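Local coordinates for protein alpha,alpha-trehalose-phosphate synthase (UDP-forming) (Burkholderia xenovorans, PDB 5HXA) that belongs to glycosyltransferase family 20 and is built as a two-domain GT-B fold, at residues 181-186 with 221-226; 380-385 with 439-444. One frame throughout, in Å; residues are numbered along the deposited sequence.

Interaction 1: residues 181-186 with 221-226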
ATOM      1  N   LEU A 181     -15.526  -9.848   6.460  1.00 18.32           N
ATOM      2  CA  LEU A 181     -14.606  -9.960   7.587  1.00 21.49           C
ATOM      3  C   LEU A 181     -14.838  -8.855   8.610  1.00 20.15           C
ATOM      4  O   LEU A 181     -14.859  -9.115   9.815  1.00 19.14           O
ATOM      5  CB  LEU A 181     -13.163  -9.928   7.082  1.00 15.54           C
ATOM      6  CG  LEU A 181     -12.691 -11.189   6.330  1.00 22.33           C
ATOM      7  CD1 LEU A 181     -11.336 -10.946   5.658  1.00 25.54           C
ATOM      8  CD2 LEU A 181     -12.638 -12.417   7.249  1.00 25.16           C
ATOM      9  N   VAL A 182     -14.991  -7.606   8.158  1.00 18.88           N
ATOM     10  CA  VAL A 182     -15.226  -6.523   9.117  1.00 14.95           C
ATOM     11  C   VAL A 182     -16.559  -6.719   9.823  1.00 19.39           C
ATOM     12  O   VAL A 182     -16.666  -6.527  11.041  1.00 18.08           O
ATOM     13  CB  VAL A 182     -15.152  -5.150   8.428  1.00 18.33           C
ATOM     14  CG1 VAL A 182     -15.587  -4.053   9.408  1.00 15.73           C
ATOM     15  CG2 VAL A 182     -13.714  -4.899   7.915  1.00 16.62           C
ATOM     16  N   LYS A 183     -17.602  -7.093   9.072  1.00 17.65           N
ATOM     17  CA  LYS A 183     -18.886  -7.390   9.699  1.00 22.97           C
ATOM     18  C   LYS A 183     -18.727  -8.441  10.791  1.00 21.61           C
ATOM     19  O   LYS A 183     -19.201  -8.264  11.918  1.00 22.33           O
ATOM     20  CB  LYS A 183     -19.893  -7.863   8.647  1.00 16.21           C
ATOM     21  CG  LYS A 183     -21.222  -8.330   9.290  1.00 20.66           C
ATOM     22  CD  LYS A 183     -22.288  -8.628   8.233  1.00 27.42           C
ATOM     23  CE  LYS A 183     -23.592  -9.103   8.877  1.00 34.81           C
ATOM     24  NZ  LYS A 183     -24.698  -9.163   7.874  1.00 36.41           N
ATOM     25  N   ALA A 184     -18.030  -9.540  10.477  1.00 20.53           N
ATOM     26  CA  ALA A 184     -17.839 -10.597  11.467  1.00 20.62           C
ATOM     27  C   ALA A 184     -17.063 -10.091  12.675  1.00 17.58           C
ATOM     28  O   ALA A 184     -17.346 -10.485  13.811  1.00 18.80           O
ATOM     29  CB  ALA A 184     -17.129 -11.798  10.840  1.00 19.06           C
ATOM     30  N   MET A 185     -16.077  -9.218  12.456  1.00 18.70           N
ATOM     31  CA  MET A 185     -15.309  -8.698  13.588  1.00 16.78           C
ATOM     32  C   MET A 185     -16.191  -7.956  14.594  1.00 20.31           C
ATOM     33  O   MET A 185     -15.857  -7.900  15.781  1.00 19.32           O
ATOM     34  CB  MET A 185     -14.194  -7.773  13.101  1.00 19.04           C
ATOM     35  CG  MET A 185     -13.016  -8.510  12.435  1.00 18.90           C
ATOM     36  SD  MET A 185     -11.865  -7.357  11.668  1.00 19.62           S
ATOM     37  CE  MET A 185     -10.934  -6.751  13.092  1.00 15.30           C
ATOM     38  N   CYS A 186     -17.298  -7.361  14.147  1.00 18.73           N
ATOM     39  CA  CYS A 186     -18.150  -6.622  15.075  1.00 19.72           C
ATOM     40  C   CYS A 186     -19.049  -7.525  15.918  1.00 20.54           C
ATOM     41  O   CYS A 186     -19.852  -7.012  16.714  1.00 18.21           O
ATOM     42  CB  CYS A 186     -18.977  -5.590  14.302  1.00 21.13           C
ATOM     43  SG  CYS A 186     -17.923  -4.261  13.588  1.00 20.96           S
ATOM     44  N   HIS A 221     -21.113   1.650  17.066  1.00 20.72           N
ATOM     45  CA  HIS A 221     -22.389   1.021  16.737  1.00 21.03           C
ATOM     46  C   HIS A 221     -22.324   0.605  15.277  1.00 24.47           C
ATOM     47  O   HIS A 221     -22.354   1.459  14.386  1.00 20.33           O
ATOM     48  CB  HIS A 221     -23.546   1.988  16.973  1.00 18.82           C
ATOM     49  CG  HIS A 221     -24.898   1.369  16.792  1.00 19.85           C
ATOM     50  ND1 HIS A 221     -26.065   2.099  16.870  1.00 25.88           N
ATOM     51  CD2 HIS A 221     -25.270   0.086  16.567  1.00 23.71           C
ATOM     52  CE1 HIS A 221     -27.099   1.292  16.693  1.00 27.54           C
ATOM     53  NE2 HIS A 221     -26.643   0.066  16.501  1.00 25.28           N
ATOM     54  N   ALA A 222     -22.237  -0.697  15.021  1.00 18.52           N
ATOM     55  CA  ALA A 222     -22.113  -1.159  13.645  1.00 24.67           C
ATOM     56  C   ALA A 222     -22.744  -2.535  13.510  1.00 21.89           C
ATOM     57  O   ALA A 222     -22.641  -3.359  14.422  1.00 20.56           O
ATOM     58  CB  ALA A 222     -20.641  -1.198  13.210  1.00 20.40           C
ATOM     59  N   TYR A 223     -23.401  -2.772  12.372  1.00 17.46           N
ATOM     60  CA  TYR A 223     -24.009  -4.070  12.071  1.00 19.64           C
ATOM     61  C   TYR A 223     -24.942  -4.519  13.195  1.00 23.65           C
ATOM     62  O   TYR A 223     -24.928  -5.683  13.618  1.00 20.29           O
ATOM     63  CB  TYR A 223     -22.938  -5.131  11.795  1.00 24.64           C
ATOM     64  CG  TYR A 223     -21.851  -4.684  10.831  1.00 24.36           C
ATOM     65  CD1 TYR A 223     -22.040  -4.758   9.456  1.00 21.02           C
ATOM     66  CD2 TYR A 223     -20.641  -4.192  11.302  1.00 22.55           C
ATOM     67  CE1 TYR A 223     -21.035  -4.345   8.572  1.00 22.16           C
ATOM     68  CE2 TYR A 223     -19.637  -3.780  10.429  1.00 20.60           C
ATOM     69  CZ  TYR A 223     -19.846  -3.861   9.065  1.00 23.90           C
ATOM     70  OH  TYR A 223     -18.858  -3.457   8.192  1.00 22.77           O
ATOM     71  N   ASN A 224     -25.735  -3.572  13.713  1.00 18.95           N
ATOM     72  CA  ASN A 224     -26.757  -3.835  14.724  1.00 18.37           C
ATOM     73  C   ASN A 224     -26.165  -4.278  16.063  1.00 18.41           C
ATOM     74  O   ASN A 224     -26.845  -4.949  16.855  1.00 19.12           O
ATOM     75  CB  ASN A 224     -27.765  -4.875  14.219  1.00 24.58           C
ATOM     76  CG  ASN A 224     -29.077  -4.862  14.993  1.00 32.77           C
ATOM     77  OD1 ASN A 224     -29.407  -3.894  15.695  1.00 30.79           O
ATOM     78  ND2 ASN A 224     -29.837  -5.951  14.865  1.00 29.32           N
ATOM     79  N   ARG A 225     -24.919  -3.906  16.346  1.00 17.75           N
ATOM     80  CA  ARG A 225     -24.268  -4.249  17.608  1.00 20.81           C
ATOM     81  C   ARG A 225     -23.451  -3.061  18.098  1.00 18.57           C
ATOM     82  O   ARG A 225     -22.957  -2.257  17.302  1.00 19.83           O
ATOM     83  CB  ARG A 225     -23.332  -5.479  17.467  1.00 21.41           C
ATOM     84  CG  ARG A 225     -24.006  -6.798  17.080  1.00 23.47           C
ATOM     85  CD  ARG A 225     -22.996  -7.973  17.090  1.00 23.05           C
ATOM     86  NE  ARG A 225     -22.327  -8.089  18.395  1.00 23.46           N
ATOM     87  CZ  ARG A 225     -22.718  -8.889  19.387  1.00 28.36           C
ATOM     88  NH1 ARG A 225     -23.771  -9.685  19.243  1.00 25.44           N
ATOM     89  NH2 ARG A 225     -22.048  -8.894  20.538  1.00 22.27           N
ATOM     90  N   PHE A 226     -23.305  -2.961  19.419  1.00 22.24           N
ATOM     91  CA  PHE A 226     -22.343  -2.051  20.025  1.00 18.76           C
ATOM     92  C   PHE A 226     -21.106  -2.839  20.446  1.00 23.03           C
ATOM     93  O   PHE A 226     -21.196  -4.007  20.830  1.00 22.46           O
ATOM     94  CB  PHE A 226     -22.940  -1.325  21.240  1.00 18.63           C
ATOM     95  CG  PHE A 226     -23.689  -0.052  20.890  1.00 23.80           C
ATOM     96  CD1 PHE A 226     -24.984  -0.108  20.397  1.00 18.55           C
ATOM     97  CD2 PHE A 226     -23.089   1.193  21.046  1.00 23.11           C
ATOM     98  CE1 PHE A 226     -25.684   1.060  20.063  1.00 22.37           C
ATOM     99  CE2 PHE A 226     -23.779   2.368  20.711  1.00 22.22           C
ATOM    100  CZ  PHE A 226     -25.080   2.301  20.228  1.00 20.47           C
TER

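Interaction 2: residues 380-385 with 439-444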
ATOM      1  N   TYR A 380      15.600  -4.748  23.320  1.00 16.62           N
ATOM      2  CA  TYR A 380      16.961  -4.242  23.151  1.00 17.50           C
ATOM      3  C   TYR A 380      17.266  -3.166  24.179  1.00 18.07           C
ATOM      4  O   TYR A 380      18.334  -3.172  24.808  1.00 17.86           O
ATOM      5  CB  TYR A 380      17.179  -3.664  21.735  1.00 14.98           C
ATOM      6  CG  TYR A 380      18.522  -2.949  21.661  1.00 17.20           C
ATOM      7  CD1 TYR A 380      19.703  -3.669  21.482  1.00 18.15           C
ATOM      8  CD2 TYR A 380      18.614  -1.566  21.835  1.00 18.33           C
ATOM      9  CE1 TYR A 380      20.942  -3.028  21.461  1.00 15.11           C
ATOM     10  CE2 TYR A 380      19.848  -0.909  21.818  1.00 18.29           C
ATOM     11  CZ  TYR A 380      21.008  -1.649  21.640  1.00 21.71           C
ATOM     12  OH  TYR A 380      22.224  -1.010  21.636  1.00 20.43           O
ATOM     13  N   VAL A 381      16.346  -2.211  24.339  1.00 16.98           N
ATOM     14  CA  VAL A 381      16.580  -1.105  25.267  1.00 17.69           C
ATOM     15  C   VAL A 381      16.619  -1.612  26.702  1.00 21.50           C
ATOM     16  O   VAL A 381      17.541  -1.292  27.463  1.00 19.15           O
ATOM     17  CB  VAL A 381      15.519  -0.006  25.076  1.00 15.91           C
ATOM     18  CG1 VAL A 381      15.682   1.101  26.147  1.00 16.03           C
ATOM     19  CG2 VAL A 381      15.644   0.592  23.674  1.00 17.12           C
ATOM     20  N   ALA A 382      15.634  -2.434  27.089  1.00 17.06           N
ATOM     21  CA  ALA A 382      15.579  -2.914  28.464  1.00 18.73           C
ATOM     22  C   ALA A 382      16.749  -3.832  28.803  1.00 18.68           C
ATOM     23  O   ALA A 382      17.079  -3.979  29.984  1.00 19.84           O
ATOM     24  CB  ALA A 382      14.253  -3.634  28.732  1.00 19.07           C
ATOM     25  N   SER A 383      17.389  -4.442  27.799  1.00 17.91           N
ATOM     26  CA  SER A 383      18.575  -5.265  28.050  1.00 22.27           C
ATOM     27  C   SER A 383      19.806  -4.448  28.428  1.00 23.31           C
ATOM     28  O   SER A 383      20.765  -5.016  28.956  1.00 21.55           O
ATOM     29  CB  SER A 383      18.936  -6.103  26.813  1.00 19.58           C
ATOM     30  OG  SER A 383      17.950  -7.074  26.536  1.00 21.21           O
ATOM     31  N   GLN A 384      19.827  -3.148  28.139  1.00 19.94           N
ATOM     32  CA  GLN A 384      21.069  -2.391  28.244  1.00 21.00           C
ATOM     33  C   GLN A 384      21.520  -2.226  29.693  1.00 22.77           C
ATOM     34  O   GLN A 384      20.711  -2.115  30.622  1.00 22.96           O
ATOM     35  CB  GLN A 384      20.912  -1.014  27.597  1.00 22.88           C
ATOM     36  CG  GLN A 384      20.619  -1.093  26.108  1.00 20.75           C
ATOM     37  CD  GLN A 384      21.666  -1.917  25.372  1.00 26.16           C
ATOM     38  OE1 GLN A 384      22.862  -1.618  25.441  1.00 22.16           O
ATOM     39  NE2 GLN A 384      21.226  -2.981  24.693  1.00 18.37           N
ATOM     40  N   ASP A 385      22.833  -2.204  29.871  1.00 20.07           N
ATOM     41  CA  ASP A 385      23.463  -1.776  31.117  1.00 21.20           C
ATOM     42  C   ASP A 385      23.298  -0.267  31.243  1.00 25.54           C
ATOM     43  O   ASP A 385      23.861   0.469  30.420  1.00 24.02           O
ATOM     44  CB  ASP A 385      24.942  -2.154  31.094  1.00 23.06           C
ATOM     45  CG  ASP A 385      25.676  -1.807  32.386  1.00 31.42           C
ATOM     46  OD1 ASP A 385      25.125  -1.142  33.287  1.00 27.38           O
ATOM     47  OD2 ASP A 385      26.844  -2.210  32.486  1.00 36.74           O
ATOM     48  N   ASP A 439      14.831   7.780  29.304  1.00 20.82           N
ATOM     49  CA  ASP A 439      13.582   8.300  28.744  1.00 24.60           C
ATOM     50  C   ASP A 439      12.721   7.191  28.162  1.00 19.68           C
ATOM     51  O   ASP A 439      11.494   7.321  28.127  1.00 21.88           O
ATOM     52  CB  ASP A 439      13.858   9.336  27.644  1.00 19.40           C
ATOM     53  CG  ASP A 439      14.342  10.677  28.190  1.00 26.55           C
ATOM     54  OD1 ASP A 439      14.434  10.834  29.422  1.00 23.40           O
ATOM     55  OD2 ASP A 439      14.624  11.581  27.374  1.00 24.21           O
ATOM     56  N   MET A 440      13.340   6.116  27.661  1.00 17.99           N
ATOM     57  CA  MET A 440      12.600   4.985  27.119  1.00 17.93           C
ATOM     58  C   MET A 440      12.180   3.989  28.195  1.00 23.42           C
ATOM     59  O   MET A 440      11.074   3.441  28.125  1.00 24.68           O
ATOM     60  CB  MET A 440      13.437   4.287  26.042  1.00 17.77           C
ATOM     61  CG  MET A 440      13.593   5.131  24.781  1.00 17.00           C
ATOM     62  SD  MET A 440      14.454   4.232  23.478  1.00 21.99           S
ATOM     63  CE  MET A 440      16.153   4.345  24.035  1.00 22.09           C
ATOM     64  N   MET A 441      13.026   3.772  29.212  1.00 21.11           N
ATOM     65  CA  MET A 441      12.690   2.832  30.282  1.00 21.29           C
ATOM     66  C   MET A 441      11.467   3.285  31.078  1.00 23.81           C
ATOM     67  O   MET A 441      10.656   2.457  31.514  1.00 20.56           O
ATOM     68  CB  MET A 441      13.888   2.648  31.222  1.00 21.30           C
ATOM     69  CG  MET A 441      15.057   1.875  30.609  1.00 24.42           C
ATOM     70  SD  MET A 441      14.619   0.155  30.257  1.00 21.51           S
ATOM     71  CE  MET A 441      14.721  -0.583  31.893  1.00 22.82           C
ATOM     72  N   ALA A 442      11.327   4.587  31.309  1.00 23.39           N
ATOM     73  CA  ALA A 442      10.234   5.050  32.166  1.00 24.00           C
ATOM     74  C   ALA A 442       8.857   4.715  31.604  1.00 21.59           C
ATOM     75  O   ALA A 442       8.038   4.146  32.348  1.00 23.49           O
ATOM     76  CB  ALA A 442      10.383   6.552  32.439  1.00 28.84           C
ATOM     77  N   PRO A 443       8.522   5.022  30.343  1.00 21.50           N
ATOM     78  CA  PRO A 443       7.199   4.616  29.843  1.00 25.24           C
ATOM     79  C   PRO A 443       7.067   3.114  29.657  1.00 21.65           C
ATOM     80  O   PRO A 443       5.951   2.592  29.775  1.00 20.51           O
ATOM     81  CB  PRO A 443       7.077   5.370  28.508  1.00 25.81           C
ATOM     82  CG  PRO A 443       8.475   5.573  28.078  1.00 24.54           C
ATOM     83  CD  PRO A 443       9.235   5.837  29.344  1.00 23.35           C
ATOM     84  N   MET A 444       8.165   2.395  29.392  1.00 19.22           N
ATOM     85  CA  MET A 444       8.061   0.938  29.315  1.00 19.03           C
ATOM     86  C   MET A 444       7.715   0.331  30.670  1.00 20.97           C
ATOM     87  O   MET A 444       7.011  -0.686  30.728  1.00 19.81           O
ATOM     88  CB  MET A 444       9.358   0.323  28.784  1.00 18.30           C
ATOM     89  CG  MET A 444       9.598   0.573  27.296  1.00 20.58           C
ATOM     90  SD  MET A 444      10.752  -0.618  26.586  1.00 22.35           S
ATOM     91  CE  MET A 444      12.305  -0.123  27.324  1.00 15.99           C
TER

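Interaction 1: residues 181-186 with 221-226
Tyr223 lays its ring on the backbone of Lys183, in the last turn of helix 178-185. This is a CH-pi contact. Lys183 CA stands over the middle of the ring, 3.7 Å from the Tyr223 centroid and 11° off the ring normal. The lysine side chain runs on across the same face, with Lys183 CG 3.7 Å from Tyr223 CD1. CG is anti to the backbone N (chi1 174°), and beyond it the chain is extended. The end of the lysine leads away from the hairpin.

A sulfur-aromatic contact is made at the rim. Cys186 SG sits at the ring edge, near its plane, 3.6 Å from Tyr223 CD2. It lies about as close to Tyr223 CE2. The same SG also touches the methyl of Ala222, with CB at 4.1 Å.

Tyr223 stands in a tight turn. Ala222 to Arg225 form a type I' beta turn, closed by backbone bonds in both directions between its end residues. It joins strands 219-222 and 225-231 as a beta hairpin with a two-residue loop on one flank of the larger mixed sheet. The ring of His211 also meets Tyr223, with the planes nearly parallel.

Val182 lies deeper. Its CG1 comes within 3.5 Å of Tyr223 OH and packs more loosely against Tyr223 CE2, and the two side chains cross at about a right angle. Val182 also packs on Phe205 and Ile206 of helix 196-208, and Ala222 touches Ile206 too.

The polar contact is modest. Arg225 NE gives a weak hydrogen bond to Cys186 O, 3.2 Å long and bent to 122° at the hydrogen. The oxygen lies at the edge of the guanidinium, near its plane. Arg225 NH2 comes close to Arg150 NH2, and its ion pair with Asp189 is long and weak.

Interaction 2: residues 380-385 with 439-444
Val381 and Ala382, which meet the three methionines of 439-444, follow the one flat ring here, Tyr380. Over one face of that ring, offset toward the rim, lies Gln384 NE2, 3.2 Å above the plane. The same NE2 gives a nearly straight hydrogen bond to Tyr380 O (2.9 Å, 166°), which lies in the plane of the glutamine amide. Phe358 O takes a second bond from NE2, and Gly390 N gives one to OE1, so both ends of the amide are held.

Across the contact everything is apolar. Val381 CG2 meets the sulfur and methyl end of Met440, with CE at 3.8 Å. Val381 CG1 touches Met444 CE, also at 3.8 Å. The Met441 chain folds back at chi2 (-66°), which brings its SD to 3.7 Å from Ala382 CA.

Segment 380-385 lies on helix 375-382 and the loop that follows; 439-444 lies on helix 430-446, which is kinked at Pro443. Beside them lies the parallel sheet of the second Rossmann-like domain: Leu392 of strand 391-395 touches Val381 and Met440. Helix 238-247 borders Ala382 through Pro238 and Ile241, and Pro238 also touches Met444.

The two contacts lie in different halves of the GT-B fold, with centres about 38 Å apart and nearest atoms about 26 Å apart. They share no element. Interaction 1 joins a helix end to a hairpin at the mixed sheet, and it is only partly buried. Interaction 2 joins two helices beside the parallel sheet, and all five of its touching residues are buried. The chemistry follows the place. Near the surface, an aromatic ring packs on a lysine and a cysteine sulfur, beside one weak arginine bond. In the interior, thioether and methyl groups meet without any hydrogen bond across the contact.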